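Local coordinates for acetyl-CoA acetyltransferase (Elizabethkingia anophelis NUHP1, PDB 6BN2), which probably joins two acetyl-CoA molecules into acetoacetyl-CoA, as a thiolase-family acetyl-CoA acetyltransferase working through an acyl-thioester intermediate, at residues A[44-48]-A[49-53]. Residues are numbered along the deposited sequence; the frame is centred on the assembly and turned at random.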
# COMPACT_ATOMS: atom_id res chain seq x y z
N GLY A 44 -0.54 11.31 -18.53
CA GLY A 44 -1.75 11.68 -19.25
C GLY A 44 -2.65 12.59 -18.45
O GLY A 44 -3.22 13.55 -18.98
N ALA A 45 -2.77 12.32 -17.14
CA ALA A 45 -3.62 13.15 -16.29
C ALA A 45 -3.05 14.56 -16.15
O ALA A 45 -3.80 15.54 -16.18
CB ALA A 45 -3.78 12.50 -14.92
N LEU A 46 -1.72 14.67 -16.03
CA LEU A 46 -1.11 16.00 -15.99
C LEU A 46 -1.28 16.73 -17.31
O LEU A 46 -1.58 17.94 -17.34
CB LEU A 46 0.38 15.89 -15.65
CG LEU A 46 0.71 15.25 -14.31
CD1 LEU A 46 2.24 15.09 -14.18
CD2 LEU A 46 0.14 16.08 -13.18
N ASP A 47 -1.07 16.02 -18.42
CA ASP A 47 -1.10 16.64 -19.74
C ASP A 47 -2.48 17.19 -20.08
O ASP A 47 -2.58 18.19 -20.80
CB ASP A 47 -0.66 15.63 -20.80
CG ASP A 47 0.86 15.42 -20.84
OD1 ASP A 47 1.63 16.21 -20.24
OD2 ASP A 47 1.31 14.44 -21.50
N LYS A 48 -3.56 16.55 -19.59
CA LYS A 48 -4.91 17.00 -19.91
C LYS A 48 -5.16 18.42 -19.44
O LYS A 48 -5.96 19.15 -20.05
CB LYS A 48 -5.96 16.09 -19.25
CG LYS A 48 -6.15 14.74 -19.92
CD LYS A 48 -6.97 14.85 -21.21
CE LYS A 48 -7.18 13.46 -21.84
NZ LYS A 48 -7.93 13.55 -23.14
N ILE A 49 -4.52 18.83 -18.35
CA ILE A 49 -4.72 20.15 -17.77
C ILE A 49 -3.45 21.00 -17.82
O ILE A 49 -3.39 22.05 -17.17
CB ILE A 49 -5.26 20.04 -16.33
CG1 ILE A 49 -4.39 19.08 -15.51
CG2 ILE A 49 -6.69 19.52 -16.36
CD1 ILE A 49 -4.71 19.07 -14.02
N ASN A 50 -2.45 20.56 -18.58
CA ASN A 50 -1.18 21.28 -18.73
C ASN A 50 -0.60 21.65 -17.37
O ASN A 50 -0.11 22.77 -17.16
CB ASN A 50 -1.34 22.52 -19.61
CG ASN A 50 -0.02 23.06 -20.12
OD1 ASN A 50 0.95 22.31 -20.26
ND2 ASN A 50 0.03 24.35 -20.38
N LEU A 51 -0.64 20.71 -16.43
CA LEU A 51 -0.26 21.02 -15.05
C LEU A 51 1.25 20.94 -14.87
O LEU A 51 1.88 19.95 -15.26
CB LEU A 51 -0.95 20.06 -14.07
CG LEU A 51 -0.71 20.38 -12.59
CD1 LEU A 51 -1.28 21.74 -12.20
CD2 LEU A 51 -1.30 19.28 -11.72
N ASN A 52 1.83 21.98 -14.28
CA ASN A 52 3.22 21.95 -13.85
C ASN A 52 3.41 20.76 -12.91
O ASN A 52 2.77 20.73 -11.85
CB ASN A 52 3.57 23.27 -13.16
CG ASN A 52 4.99 23.31 -12.61
OD1 ASN A 52 5.74 22.34 -12.69
ND2 ASN A 52 5.37 24.46 -12.07
N PRO A 53 4.25 19.77 -13.26
CA PRO A 53 4.36 18.58 -12.40
C PRO A 53 4.77 18.90 -10.97
O PRO A 53 4.42 18.13 -10.05
CB PRO A 53 5.43 17.75 -13.12
CG PRO A 53 5.31 18.16 -14.56
CD PRO A 53 5.01 19.63 -14.51
O HOH W 1 1.62 19.13 -19.97
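Leu46 and Leu51 meet through their backbones where a helix ends in a Schellman motif. Leu51 N donates to Leu46 O at 3.1 Å, and the bond is almost straight (175°). Ile49 N also donates to Leu46 O, at 3.2 Å, but is more bent. The two N-H groups reach this oxygen from opposite faces of its carbonyl plane. Asn50 N adds a weak bond to Asp47 O. Asn50 is the C-prime residue, and its positive phi (50°) turns the chain out of the helical path.

A small apolar contact accompanies the turn. With CG anti to the backbone N (chi1 -175°), the Leu51 side chain runs away from its own N-H, and its CD2 comes to 3.8 Å from Leu46 CD2, where the two side chains meet at a slant. The other Leu46 methyl, CD1, lies loosely near Pro53 CB (4.3 Å) in the conformer given for that proline. Ile49 rests its CG1 against two carbonyl oxygens of the final turn, 3.5 Å from Leu46 O and 3.7 Å from Ala45 O. On the exposed side a water donates to Asp47 OD1 and, in the conformer given for Asn50, by a longer bond to Asn50 OD1. Asp47 OD2 forms a salt bridge with Lys43, and Lys48 NZ forms one with Glu204.

The turn closes helix 34-48 and starts the loop that leads to strand 59-62 in the N-terminal thiolase region. Ala45 and Ile49 pack on strand 12-24. Ala45 and Leu51 also touch strand 258-268, at Val265 and Met267. Leu46 and Pro53 share Leu83 of a nearby loop.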